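Local coordinates for putative immunoglobulin-blocking virulence protein (Mycoplasma mycoides subsp. capri, PDB 7ADK), which probably binds and blocks host immunoglobulins as a mycoplasma virulence factor, and is held here in complex with a lipoprotein chain, at residues 167-172 / 594-599; 203-208 / 246-251; 643-648 / 682-687; 421-426 / 452-457; 655-660 / 695-700. One frame throughout, in Å; residues are numbered along the deposited sequence.

Interaction 1 of 5, residues 167-172 / 594-599; sequences YQNHTV and LEPDKK
Asp597 grips the backbone of Asn169 and His170 with both oxygens of its carboxylate. Two irregular loops meet here, with no regular helix or strand on either side. Asn169 N donates to Asp597 OD1 at 2.9 Å and His170 N donates to Asp597 OD2 at 2.9 Å. Both bonds are nearly straight, and both use the syn lone pairs. Asp597 CG lies anti to its own carbonyl carbon (chi1 -53°), which helps turn the carboxylate toward the two N-H groups. Next to this grip, Pro596 CD sits over one face of the His170 ring, a CH-pi contact 3.8 Å from the ring centroid. The proline's CB packs on Asn169 CB at 3.8 Å, and the two side chains cross at about a right angle. Further out, Asn582 supports both sides: it donates to Asp597 OD1 and to Tyr167 O, and its O accepts from Asn169 ND2. Helix 339-351 backs the 167-172 loop, where Arg343 bonds Asn169 OD1 and Asp347 bonds Tyr167 OH. Gln168 NE2 donates to His170 O at 3.0 Å and so braces the loop from within. The imidazole is tethered at its edge: His170 NE2 donates to Leu594 O at 2.9 Å, from above the carbonyl plane.

Interaction 2 of 5, residues 203-208 / 246-251; sequences VGLFNN and LERYKK
Tyr249 OH donates to Leu205 O at 2.6 Å, lying in the plane of that carbonyl. The same hydroxyl accepts from Asn208 ND2 at 3.0 Å, and the amide and the phenol meet tip to tip. Asn208 CG sits between its backbone N and carbonyl carbon (chi1 67°), which helps the amide reach the hydroxyl. Asn208 ND2 also donates to Gly204 O at 2.9 Å, and both partners lie near its amide plane. The third bond across the contact runs from Arg248 NH1 to Val203 O at 2.9 Å. The acceptor is near the guanidinium plane, while the donor stands above the carbonyl plane. Residues 204-207 form a type I beta turn between two short, weakly bonded antiparallel strands, and this hairpin is pinned to helix 247-253. Asn208 is also the N-cap of the next helix, with OD1 bonded to Phe211 N. Arg248 NE is held by Ala318 O. Leu205 CA lies over one face of the guanidinium, and Leu205 CG is 3.7 Å from Arg248 NH2. Its CD2 branch reaches Tyr249 CE1 at 4.0 Å. Phe206 and Tyr249 run alongside one another in opposite senses, with their CE1 atoms 3.9 Å apart. Beyond them, Phe206 meets the rings of Phe211 and Phe296.

Interaction 3 of 5, residues 643-648 / 682-687; sequences LYNNES and GNNTTS
Ser648 lies against the backbone of residues 683-686 and has the most surface buried here. Its O takes a CA-H...O contact from Asn684 CA at 3.3 Å. It also accepts a weak bond from Thr686 N at 3.4 Å. Ser648 CA in turn faces Asn683 O at 3.5 Å, and Ser648 OG packs on Thr686 CB at 3.7 Å. Asn684 makes the stronger link. Its OD1 accepts from Asn645 ND2 at 2.8 Å, and the two amide planes are only 17° apart. Asn645 CG is anti to the backbone N (chi1 -159°), which helps its amide meet Asn684. Asn645 ND2 also donates to Tyr649 O, while Asn684 ND2 donates to Asn681 OD1. The two loops follow strands 640-643 and 676-679, neighbours in the parallel sheet. Both also face the lipoprotein chain: Glu647 forms a salt bridge with Lys687 of that chain, and Thr685 OG1 bonds its Glu258 O. With one good hydrogen bond, one weak one and two CA-H...O contacts, polar and backbone contacts join the loops more than apolar side chains do.

Interaction 4 of 5, residues 421-426 / 452-457; sequences LDVSND and KNMGEK
Asp422 holds its CG anti to the backbone N (chi1 177°), and Asn453 holds its CG anti to the carbonyl carbon (chi1 -56°). These torsions help bring carboxylate and amide together, and Asn453 ND2 donates to Asp422 OD1 at 2.8 Å. The site lies at the ends of parallel strands 415-422 and 448-454, which helix 426-442 links into a beta-alpha-beta unit. Lys452 N donates to Leu421 O at 2.9 Å, and Val423 N donates to Lys452 O at 3.0 Å. Asp422 OD1 takes three bonds in all. Besides the amide, Ser424 OG donates at 2.6 Å and Ser424 N closes an Asx turn. Val423 CG2 packs on Met454 CG at 4.1 Å, and both side chains also touch Phe463. Glu456 OE1 lies near Ser424 CB, while its OE2 bonds Ser484 OG of the lipoprotein chain. Lys457 bridges the outer end. Its NZ forms a salt bridge with Asp426 OD2 at 2.8 Å and donates to Ser424 O at 2.8 Å, almost straight along the C=O axis.

Interaction 5 of 5, residues 655-660 / 695-700; sequences DELNEA and LLSDEG
Leu657 lies over residues 695-697, just before helix 698-709. Its CG meets Ser697 OG at 3.5 Å, and its CD2 comes within 3.6 Å of Leu695 O. The other branch, CD1, touches Leu696 CD2 at 4.0 Å, where the two leucines cross obliquely. Leu657 CG is anti to its own carbonyl carbon (chi1 -67°), which places the branch point over the serine. Behind the side chain the backbones come close, with Leu657 CA 3.9 Å from Gly700 CA. Gly700 has no side chain to hold them apart. Its CA also points a hydrogen at Glu656 O, a CA-H...O contact of 3.5 Å. The two segments share no conventional hydrogen bond, so the contact rests on van der Waals packing and this CA-H...O contact. Ser697 is the N-cap of the helix, and Gly700 N donates weakly to its OG at 3.3 Å. Leu657 therefore covers the capping hydroxyl as well as the chain leading into it. Polar ties flank the packing: Asn703 ND2, on the next turn, bonds Glu656 O and Glu659 O, and Glu699 OE1 accepts from Asn661 ND2. Glu656 and Leu696 both pack on Leu704, so the loop between strands 650-652 and 676-679 lies across the first turns of helix 698-709.

Overall arrangement
Interaction 1 joins two loops 422 residues apart and encloses interactions 2 and 4 along the chain. Interaction 2 lies in a helical region, its centre about 36 Å from that of interaction 1. Interaction 4 belongs to the mixed sheet, its centre about 39 Å from that of interaction 1. Interactions 3 and 5 come later and alternate along the chain. Their centres are about 21 Å apart and their nearest atoms about 6 Å. Interaction 3 joins the loops after strands 640-643 and 676-679; interaction 5 joins the loop after strand 650-652 to the start of helix 698-709. The lipoprotein chain reaches interactions 3 and 4, so the partner spans two separate parts of the protein.

Interaction 1 of 5, residues 167-172 / 594-599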
# COMPACT_ATOMS: atom_id res chain seq x y z
N TYR A 167 -38.15 -8.03 14.21
CA TYR A 167 -37.02 -8.20 15.12
C TYR A 167 -37.20 -7.35 16.40
O TYR A 167 -37.77 -6.27 16.34
CB TYR A 167 -35.74 -7.83 14.37
CG TYR A 167 -34.45 -8.15 15.09
CD1 TYR A 167 -33.87 -7.22 15.98
CD2 TYR A 167 -33.79 -9.36 14.82
CE1 TYR A 167 -32.66 -7.53 16.63
CE2 TYR A 167 -32.58 -9.67 15.47
CZ TYR A 167 -32.01 -8.75 16.37
OH TYR A 167 -30.83 -9.04 16.98
N GLN A 168 -36.69 -7.80 17.55
CA GLN A 168 -36.53 -6.95 18.74
C GLN A 168 -35.19 -7.15 19.45
O GLN A 168 -34.72 -8.28 19.65
CB GLN A 168 -37.76 -7.06 19.64
CG GLN A 168 -37.55 -6.36 20.98
CD GLN A 168 -38.82 -5.94 21.69
OE1 GLN A 168 -39.86 -5.72 21.12
NE2 GLN A 168 -38.74 -5.72 22.97
N ASN A 169 -34.56 -6.04 19.82
CA ASN A 169 -33.22 -5.96 20.38
C ASN A 169 -33.22 -6.15 21.91
O ASN A 169 -32.55 -7.05 22.40
CB ASN A 169 -32.60 -4.62 19.93
CG ASN A 169 -31.10 -4.71 19.80
OD1 ASN A 169 -30.39 -5.13 20.70
ND2 ASN A 169 -30.54 -4.39 18.66
N HIS A 170 -33.99 -5.37 22.68
CA HIS A 170 -34.13 -5.59 24.13
C HIS A 170 -35.14 -6.70 24.41
O HIS A 170 -36.34 -6.49 24.54
CB HIS A 170 -34.42 -4.31 24.90
CG HIS A 170 -33.23 -3.40 25.09
ND1 HIS A 170 -31.89 -3.71 24.80
CD2 HIS A 170 -33.27 -2.18 25.68
CE1 HIS A 170 -31.17 -2.64 25.19
NE2 HIS A 170 -31.98 -1.71 25.72
N THR A 171 -34.60 -7.91 24.51
CA THR A 171 -35.29 -9.15 24.89
C THR A 171 -35.63 -9.27 26.37
O THR A 171 -36.47 -10.08 26.73
CB THR A 171 -34.42 -10.35 24.52
OG1 THR A 171 -33.14 -10.17 25.06
CG2 THR A 171 -34.24 -10.51 23.03
N VAL A 172 -34.98 -8.51 27.26
CA VAL A 172 -35.07 -8.65 28.72
C VAL A 172 -35.30 -7.32 29.44
O VAL A 172 -35.00 -6.24 28.92
CB VAL A 172 -33.84 -9.38 29.32
CG1 VAL A 172 -33.75 -10.82 28.83
CG2 VAL A 172 -32.51 -8.68 29.08
N LEU A 594 -29.17 3.28 24.05
CA LEU A 594 -29.74 2.77 25.31
C LEU A 594 -31.05 1.97 25.14
O LEU A 594 -31.36 1.13 25.99
CB LEU A 594 -29.95 3.92 26.31
CG LEU A 594 -28.69 4.72 26.69
CD1 LEU A 594 -29.05 5.78 27.73
CD2 LEU A 594 -27.60 3.84 27.28
N GLU A 595 -31.82 2.20 24.08
CA GLU A 595 -33.13 1.56 23.82
C GLU A 595 -33.43 1.41 22.30
O GLU A 595 -34.23 2.17 21.75
CB GLU A 595 -34.23 2.29 24.60
CG GLU A 595 -34.31 3.82 24.45
CD GLU A 595 -34.97 4.48 25.67
OE1 GLU A 595 -36.05 4.04 26.09
OE2 GLU A 595 -34.44 5.47 26.20
N PRO A 596 -32.81 0.44 21.61
CA PRO A 596 -32.80 0.32 20.13
C PRO A 596 -34.15 0.19 19.42
O PRO A 596 -34.26 0.52 18.25
CB PRO A 596 -31.96 -0.91 19.80
CG PRO A 596 -31.05 -1.01 21.01
CD PRO A 596 -31.91 -0.55 22.17
N ASP A 597 -35.15 -0.30 20.13
CA ASP A 597 -36.49 -0.56 19.64
C ASP A 597 -37.43 0.65 19.75
O ASP A 597 -38.37 0.77 18.97
CB ASP A 597 -37.04 -1.75 20.44
CG ASP A 597 -36.10 -2.96 20.40
OD1 ASP A 597 -35.96 -3.57 19.32
OD2 ASP A 597 -35.50 -3.29 21.44
N LYS A 598 -37.18 1.56 20.70
CA LYS A 598 -37.99 2.76 20.94
C LYS A 598 -37.38 3.98 20.26
O LYS A 598 -37.94 4.51 19.30
CB LYS A 598 -38.21 2.99 22.45
CG LYS A 598 -39.09 4.21 22.75
CD LYS A 598 -39.31 4.42 24.24
CE LYS A 598 -40.16 5.65 24.53
NZ LYS A 598 -40.42 5.84 25.96
N LYS A 599 -36.23 4.44 20.76
CA LYS A 599 -35.55 5.67 20.31
C LYS A 599 -34.59 5.36 19.17
O LYS A 599 -33.38 5.42 19.33
CB LYS A 599 -34.84 6.36 21.49
CG LYS A 599 -35.78 6.88 22.57
CD LYS A 599 -34.99 7.64 23.62
CE LYS A 599 -35.87 8.15 24.76
NZ LYS A 599 -35.13 8.20 26.03

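Interaction 2 of 5, residues 203-208 / 246-251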
# COMPACT_ATOMS: atom_id res chain seq x y z
N VAL A 203 -9.46 -13.44 39.37
CA VAL A 203 -8.97 -12.08 39.04
C VAL A 203 -9.47 -11.01 40.03
O VAL A 203 -9.51 -9.83 39.68
CB VAL A 203 -9.21 -11.69 37.56
CG1 VAL A 203 -8.32 -12.47 36.61
CG2 VAL A 203 -10.64 -11.84 37.10
N GLY A 204 -9.82 -11.37 41.27
CA GLY A 204 -10.17 -10.43 42.34
C GLY A 204 -8.95 -9.78 42.98
O GLY A 204 -7.82 -10.19 42.75
N LEU A 205 -9.13 -8.75 43.81
CA LEU A 205 -8.00 -7.98 44.35
C LEU A 205 -7.00 -8.79 45.18
O LEU A 205 -5.81 -8.52 45.10
CB LEU A 205 -8.51 -6.78 45.16
CG LEU A 205 -8.89 -5.59 44.27
CD1 LEU A 205 -9.82 -4.63 45.00
CD2 LEU A 205 -7.63 -4.84 43.85
N PHE A 206 -7.44 -9.79 45.95
CA PHE A 206 -6.56 -10.66 46.74
C PHE A 206 -6.70 -12.12 46.35
O PHE A 206 -6.44 -13.02 47.15
CB PHE A 206 -6.76 -10.41 48.25
CG PHE A 206 -6.66 -8.96 48.65
CD1 PHE A 206 -5.56 -8.19 48.25
CD2 PHE A 206 -7.69 -8.36 49.37
CE1 PHE A 206 -5.50 -6.82 48.54
CE2 PHE A 206 -7.64 -6.99 49.66
CZ PHE A 206 -6.55 -6.22 49.24
N ASN A 207 -7.11 -12.36 45.11
CA ASN A 207 -7.09 -13.66 44.46
C ASN A 207 -6.94 -13.48 42.94
O ASN A 207 -7.93 -13.43 42.21
CB ASN A 207 -8.34 -14.45 44.84
CG ASN A 207 -8.39 -15.82 44.23
OD1 ASN A 207 -7.46 -16.39 43.84
ND2 ASN A 207 -9.45 -16.39 44.12
N ASN A 208 -5.70 -13.34 42.47
CA ASN A 208 -5.37 -13.16 41.06
C ASN A 208 -3.97 -13.69 40.75
O ASN A 208 -3.16 -13.89 41.64
CB ASN A 208 -5.54 -11.69 40.63
CG ASN A 208 -4.55 -10.73 41.25
OD1 ASN A 208 -3.37 -10.76 40.97
ND2 ASN A 208 -5.02 -9.86 42.10
N LEU A 246 -0.61 -4.05 39.03
CA LEU A 246 -0.02 -3.06 39.96
C LEU A 246 -0.92 -1.84 40.16
O LEU A 246 -1.15 -1.43 41.30
CB LEU A 246 1.38 -2.65 39.47
CG LEU A 246 2.07 -1.49 40.21
CD1 LEU A 246 2.30 -1.76 41.69
CD2 LEU A 246 3.42 -1.19 39.59
N GLU A 247 -1.50 -1.32 39.08
CA GLU A 247 -2.38 -0.15 39.08
C GLU A 247 -3.57 -0.30 40.03
O GLU A 247 -4.02 0.68 40.62
CB GLU A 247 -2.88 0.11 37.66
CG GLU A 247 -1.92 0.87 36.73
CD GLU A 247 -0.57 0.22 36.40
OE1 GLU A 247 -0.40 -1.00 36.59
OE2 GLU A 247 0.34 0.94 35.94
N ARG A 248 -4.07 -1.52 40.24
CA ARG A 248 -5.25 -1.80 41.07
C ARG A 248 -5.02 -1.55 42.56
O ARG A 248 -5.97 -1.35 43.31
CB ARG A 248 -5.67 -3.25 40.87
CG ARG A 248 -5.97 -3.62 39.42
CD ARG A 248 -6.37 -5.08 39.31
NE ARG A 248 -7.62 -5.34 40.03
CZ ARG A 248 -8.22 -6.49 40.16
NH1 ARG A 248 -7.73 -7.60 39.74
NH2 ARG A 248 -9.38 -6.51 40.73
N TYR A 249 -3.77 -1.54 42.99
CA TYR A 249 -3.33 -1.18 44.34
C TYR A 249 -2.69 0.21 44.40
O TYR A 249 -2.75 0.85 45.44
CB TYR A 249 -2.36 -2.24 44.85
CG TYR A 249 -2.74 -3.68 44.57
CD1 TYR A 249 -3.57 -4.39 45.46
CD2 TYR A 249 -2.28 -4.29 43.40
CE1 TYR A 249 -3.97 -5.70 45.14
CE2 TYR A 249 -2.67 -5.60 43.08
CZ TYR A 249 -3.53 -6.30 43.94
OH TYR A 249 -3.92 -7.55 43.62
N LYS A 250 -2.08 0.69 43.31
CA LYS A 250 -1.10 1.81 43.27
C LYS A 250 -1.58 3.11 43.93
O LYS A 250 -0.84 3.73 44.67
CB LYS A 250 -0.67 2.06 41.83
CG LYS A 250 0.57 2.92 41.72
CD LYS A 250 0.89 3.47 40.37
CE LYS A 250 2.18 4.28 40.29
NZ LYS A 250 2.06 5.62 40.87
N LYS A 251 -2.85 3.47 43.73
CA LYS A 251 -3.50 4.65 44.35
C LYS A 251 -3.53 4.61 45.88
O LYS A 251 -3.49 5.65 46.51
CB LYS A 251 -4.92 4.79 43.78
CG LYS A 251 -4.94 5.10 42.28
CD LYS A 251 -6.37 5.34 41.77
CE LYS A 251 -6.35 5.53 40.25
NZ LYS A 251 -7.69 5.84 39.70

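Interaction 3 of 5, residues 643-648 / 682-687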
# COMPACT_ATOMS: atom_id res chain seq x y z
N LEU A 643 -20.12 11.03 -5.26
CA LEU A 643 -20.89 11.39 -6.44
C LEU A 643 -20.20 10.87 -7.69
O LEU A 643 -18.97 10.86 -7.80
CB LEU A 643 -21.04 12.92 -6.48
CG LEU A 643 -21.85 13.53 -5.33
CD1 LEU A 643 -21.79 15.04 -5.38
CD2 LEU A 643 -23.30 13.08 -5.38
N TYR A 644 -20.98 10.49 -8.69
CA TYR A 644 -20.44 10.27 -10.01
C TYR A 644 -19.95 11.58 -10.64
O TYR A 644 -20.68 12.57 -10.66
CB TYR A 644 -21.49 9.61 -10.88
CG TYR A 644 -20.99 9.35 -12.27
CD1 TYR A 644 -20.08 8.31 -12.50
CD2 TYR A 644 -21.40 10.17 -13.33
CE1 TYR A 644 -19.61 8.07 -13.80
CE2 TYR A 644 -20.95 9.92 -14.63
CZ TYR A 644 -20.07 8.85 -14.86
OH TYR A 644 -19.69 8.54 -16.12
N ASN A 645 -18.74 11.56 -11.22
CA ASN A 645 -18.32 12.57 -12.19
C ASN A 645 -17.38 12.00 -13.26
O ASN A 645 -16.64 11.06 -13.03
CB ASN A 645 -17.72 13.80 -11.50
CG ASN A 645 -17.78 15.01 -12.41
OD1 ASN A 645 -18.58 15.10 -13.32
ND2 ASN A 645 -16.91 15.95 -12.25
N ASN A 646 -17.43 12.61 -14.44
CA ASN A 646 -17.04 12.07 -15.73
C ASN A 646 -15.99 12.94 -16.45
O ASN A 646 -15.22 12.47 -17.28
CB ASN A 646 -18.35 12.01 -16.53
CG ASN A 646 -18.36 11.12 -17.75
OD1 ASN A 646 -17.36 10.66 -18.24
ND2 ASN A 646 -19.52 10.82 -18.27
N GLU A 647 -15.95 14.23 -16.11
CA GLU A 647 -15.14 15.29 -16.71
C GLU A 647 -14.38 16.04 -15.61
O GLU A 647 -14.72 15.93 -14.44
CB GLU A 647 -16.03 16.26 -17.49
CG GLU A 647 -16.63 15.70 -18.79
CD GLU A 647 -18.05 15.13 -18.70
OE1 GLU A 647 -18.81 15.43 -17.76
OE2 GLU A 647 -18.42 14.36 -19.62
N SER A 648 -13.36 16.82 -15.98
CA SER A 648 -12.54 17.64 -15.07
C SER A 648 -13.33 18.73 -14.33
O SER A 648 -12.87 19.24 -13.32
CB SER A 648 -11.41 18.29 -15.85
OG SER A 648 -11.92 19.18 -16.81
N GLY A 682 -11.75 11.85 -9.37
CA GLY A 682 -10.68 12.65 -8.74
C GLY A 682 -9.96 13.72 -9.60
O GLY A 682 -9.20 14.51 -9.06
N ASN A 683 -10.24 13.82 -10.91
CA ASN A 683 -9.72 14.84 -11.85
C ASN A 683 -10.35 16.24 -11.72
O ASN A 683 -10.13 17.08 -12.59
CB ASN A 683 -9.84 14.33 -13.31
CG ASN A 683 -8.95 13.14 -13.62
OD1 ASN A 683 -9.01 12.12 -12.97
ND2 ASN A 683 -8.06 13.26 -14.57
N ASN A 684 -11.12 16.51 -10.68
CA ASN A 684 -11.96 17.70 -10.52
C ASN A 684 -11.21 18.99 -10.13
O ASN A 684 -11.71 19.82 -9.38
CB ASN A 684 -13.12 17.41 -9.57
CG ASN A 684 -13.76 16.11 -9.91
OD1 ASN A 684 -14.49 15.98 -10.86
ND2 ASN A 684 -13.42 15.07 -9.21
N THR A 685 -9.98 19.13 -10.62
CA THR A 685 -9.11 20.30 -10.42
C THR A 685 -9.40 21.41 -11.45
O THR A 685 -8.81 22.49 -11.38
CB THR A 685 -7.63 19.91 -10.42
OG1 THR A 685 -7.26 19.34 -11.66
CG2 THR A 685 -7.31 18.88 -9.34
N THR A 686 -10.32 21.20 -12.38
CA THR A 686 -11.08 22.30 -13.00
C THR A 686 -12.34 22.59 -12.17
O THR A 686 -12.66 21.92 -11.18
CB THR A 686 -11.33 22.00 -14.50
OG1 THR A 686 -10.08 22.00 -15.14
CG2 THR A 686 -12.16 23.02 -15.29
N SER A 687 -13.03 23.67 -12.48
CA SER A 687 -14.05 24.28 -11.64
C SER A 687 -15.31 23.44 -11.39
O SER A 687 -15.63 22.51 -12.11
CB SER A 687 -14.49 25.57 -12.33
OG SER A 687 -13.38 26.31 -12.79

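Interaction 4 of 5, residues 421-426 / 452-457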
# COMPACT_ATOMS: atom_id res chain seq x y z
N LEU A 421 -18.63 -23.86 -3.41
CA LEU A 421 -18.10 -23.43 -4.71
C LEU A 421 -16.93 -22.47 -4.50
O LEU A 421 -17.13 -21.29 -4.19
CB LEU A 421 -19.21 -22.76 -5.53
CG LEU A 421 -20.23 -23.74 -6.13
CD1 LEU A 421 -21.53 -23.02 -6.49
CD2 LEU A 421 -19.70 -24.38 -7.40
N ASP A 422 -15.70 -22.94 -4.70
CA ASP A 422 -14.50 -22.10 -4.69
C ASP A 422 -14.33 -21.41 -6.04
O ASP A 422 -13.66 -21.93 -6.94
CB ASP A 422 -13.26 -22.91 -4.30
CG ASP A 422 -11.98 -22.08 -4.34
OD1 ASP A 422 -12.04 -20.82 -4.36
OD2 ASP A 422 -10.88 -22.67 -4.36
N VAL A 423 -14.91 -20.23 -6.22
CA VAL A 423 -14.91 -19.51 -7.50
C VAL A 423 -13.59 -18.79 -7.80
O VAL A 423 -13.48 -18.13 -8.82
CB VAL A 423 -16.15 -18.60 -7.64
CG1 VAL A 423 -17.40 -19.46 -7.80
CG2 VAL A 423 -16.34 -17.65 -6.46
N SER A 424 -12.55 -18.97 -6.98
CA SER A 424 -11.17 -18.68 -7.40
C SER A 424 -10.66 -19.72 -8.40
O SER A 424 -9.79 -19.40 -9.21
CB SER A 424 -10.21 -18.59 -6.23
OG SER A 424 -9.97 -19.85 -5.64
N ASN A 425 -11.23 -20.93 -8.40
CA ASN A 425 -11.04 -21.91 -9.46
C ASN A 425 -11.80 -21.45 -10.72
O ASN A 425 -12.81 -20.75 -10.64
CB ASN A 425 -11.57 -23.25 -8.93
CG ASN A 425 -11.07 -24.48 -9.65
OD1 ASN A 425 -11.27 -24.66 -10.84
ND2 ASN A 425 -10.41 -25.36 -8.95
N ASP A 426 -11.44 -21.95 -11.89
CA ASP A 426 -12.04 -21.52 -13.16
C ASP A 426 -12.95 -22.60 -13.75
O ASP A 426 -13.81 -22.27 -14.56
CB ASP A 426 -10.94 -21.06 -14.13
CG ASP A 426 -10.24 -19.77 -13.69
OD1 ASP A 426 -10.92 -18.81 -13.32
OD2 ASP A 426 -9.00 -19.71 -13.72
N LYS A 452 -17.09 -19.05 -2.33
CA LYS A 452 -15.81 -18.71 -1.69
C LYS A 452 -14.87 -18.00 -2.65
O LYS A 452 -14.79 -18.38 -3.81
CB LYS A 452 -15.13 -19.94 -1.09
CG LYS A 452 -15.87 -20.54 0.09
CD LYS A 452 -15.27 -21.86 0.55
CE LYS A 452 -13.88 -21.78 1.15
NZ LYS A 452 -13.82 -21.22 2.47
N ASN A 453 -14.12 -17.02 -2.15
CA ASN A 453 -13.12 -16.25 -2.88
C ASN A 453 -13.69 -15.40 -4.02
O ASN A 453 -13.09 -15.29 -5.09
CB ASN A 453 -11.95 -17.15 -3.31
CG ASN A 453 -11.28 -17.89 -2.18
OD1 ASN A 453 -10.89 -17.31 -1.18
ND2 ASN A 453 -11.14 -19.18 -2.29
N MET A 454 -14.85 -14.78 -3.82
CA MET A 454 -15.47 -13.94 -4.84
C MET A 454 -14.59 -12.72 -5.12
O MET A 454 -14.32 -11.94 -4.21
CB MET A 454 -16.85 -13.46 -4.39
CG MET A 454 -17.83 -14.58 -4.11
SD MET A 454 -19.34 -13.99 -3.34
CE MET A 454 -20.25 -13.37 -4.77
N GLY A 455 -14.12 -12.55 -6.36
CA GLY A 455 -13.26 -11.44 -6.73
C GLY A 455 -11.78 -11.59 -6.38
O GLY A 455 -11.01 -10.66 -6.58
N GLU A 456 -11.33 -12.75 -5.89
CA GLU A 456 -9.94 -12.93 -5.46
C GLU A 456 -8.93 -12.91 -6.62
O GLU A 456 -7.89 -12.26 -6.54
CB GLU A 456 -9.85 -14.22 -4.63
CG GLU A 456 -8.50 -14.43 -3.94
CD GLU A 456 -7.56 -15.37 -4.69
OE1 GLU A 456 -7.89 -16.57 -4.83
OE2 GLU A 456 -6.48 -14.92 -5.14
N LYS A 457 -9.23 -13.62 -7.71
CA LYS A 457 -8.42 -13.70 -8.94
C LYS A 457 -8.58 -12.48 -9.84
O LYS A 457 -7.60 -11.92 -10.33
CB LYS A 457 -8.75 -15.01 -9.65
CG LYS A 457 -8.03 -15.21 -10.99
CD LYS A 457 -8.28 -16.61 -11.57
CE LYS A 457 -7.38 -17.66 -10.93
NZ LYS A 457 -7.83 -19.02 -11.24

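Interaction 5 of 5, residues 655-660 / 695-700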
# COMPACT_ATOMS: atom_id res chain seq x y z
N ASP A 655 -29.81 24.09 -9.36
CA ASP A 655 -30.57 23.40 -8.30
C ASP A 655 -29.96 23.63 -6.90
O ASP A 655 -30.48 23.17 -5.89
CB ASP A 655 -30.70 21.89 -8.57
CG ASP A 655 -29.45 21.07 -8.24
OD1 ASP A 655 -28.35 21.60 -8.44
OD2 ASP A 655 -29.56 19.90 -7.79
N GLU A 656 -28.83 24.32 -6.80
CA GLU A 656 -28.10 24.53 -5.55
C GLU A 656 -28.90 25.32 -4.52
O GLU A 656 -28.63 25.20 -3.34
CB GLU A 656 -26.76 25.20 -5.83
CG GLU A 656 -25.87 24.33 -6.72
CD GLU A 656 -24.40 24.74 -6.65
OE1 GLU A 656 -24.02 25.72 -7.31
OE2 GLU A 656 -23.63 24.07 -5.93
N LEU A 657 -29.92 26.07 -4.94
CA LEU A 657 -30.89 26.72 -4.06
C LEU A 657 -31.68 25.70 -3.22
O LEU A 657 -32.16 26.01 -2.13
CB LEU A 657 -31.89 27.52 -4.91
CG LEU A 657 -31.33 28.75 -5.65
CD1 LEU A 657 -30.60 28.41 -6.94
CD2 LEU A 657 -32.49 29.66 -6.02
N ASN A 658 -31.80 24.47 -3.73
CA ASN A 658 -32.61 23.38 -3.21
C ASN A 658 -31.89 22.02 -3.20
O ASN A 658 -32.53 20.97 -3.18
CB ASN A 658 -33.97 23.37 -3.94
CG ASN A 658 -33.85 23.13 -5.43
OD1 ASN A 658 -33.72 24.05 -6.22
ND2 ASN A 658 -33.92 21.91 -5.85
N GLU A 659 -30.55 21.99 -3.16
CA GLU A 659 -29.87 20.85 -2.56
C GLU A 659 -30.17 20.86 -1.05
O GLU A 659 -30.02 21.89 -0.39
CB GLU A 659 -28.35 20.85 -2.81
CG GLU A 659 -27.70 19.80 -1.89
CD GLU A 659 -26.23 19.50 -2.09
OE1 GLU A 659 -25.46 20.41 -2.47
OE2 GLU A 659 -25.83 18.35 -1.82
N ALA A 660 -30.54 19.71 -0.48
CA ALA A 660 -30.79 19.61 0.93
C ALA A 660 -29.47 19.81 1.72
O ALA A 660 -28.48 19.11 1.50
CB ALA A 660 -31.55 18.32 1.19
N LEU A 695 -30.48 32.88 -10.84
CA LEU A 695 -29.64 33.41 -9.76
C LEU A 695 -29.67 32.54 -8.50
O LEU A 695 -30.71 31.98 -8.15
CB LEU A 695 -30.04 34.86 -9.39
CG LEU A 695 -29.94 35.91 -10.52
CD1 LEU A 695 -31.20 35.99 -11.38
CD2 LEU A 695 -29.72 37.30 -9.91
N LEU A 696 -28.56 32.45 -7.76
CA LEU A 696 -28.51 31.76 -6.46
C LEU A 696 -29.22 32.55 -5.35
O LEU A 696 -29.10 33.77 -5.27
CB LEU A 696 -27.05 31.50 -6.04
CG LEU A 696 -26.21 30.69 -7.03
CD1 LEU A 696 -24.80 30.62 -6.48
CD2 LEU A 696 -26.73 29.28 -7.22
N SER A 697 -29.89 31.83 -4.46
CA SER A 697 -30.41 32.34 -3.19
C SER A 697 -29.37 32.24 -2.07
O SER A 697 -28.26 31.74 -2.28
CB SER A 697 -31.67 31.55 -2.81
OG SER A 697 -31.35 30.21 -2.51
N ASP A 698 -29.73 32.66 -0.85
CA ASP A 698 -28.94 32.51 0.37
C ASP A 698 -28.51 31.05 0.64
O ASP A 698 -27.32 30.79 0.81
CB ASP A 698 -29.76 33.10 1.53
CG ASP A 698 -29.05 33.15 2.88
OD1 ASP A 698 -27.81 33.23 2.92
OD2 ASP A 698 -29.72 33.12 3.91
N GLU A 699 -29.41 30.06 0.57
CA GLU A 699 -29.00 28.65 0.67
C GLU A 699 -28.27 28.14 -0.58
O GLU A 699 -27.44 27.24 -0.48
CB GLU A 699 -30.18 27.75 1.02
CG GLU A 699 -30.70 27.98 2.45
CD GLU A 699 -29.60 27.91 3.53
OE1 GLU A 699 -28.81 26.94 3.54
OE2 GLU A 699 -29.54 28.81 4.38
N GLY A 700 -28.47 28.78 -1.74
CA GLY A 700 -27.66 28.57 -2.93
C GLY A 700 -26.19 28.92 -2.71
O GLY A 700 -25.32 28.14 -3.09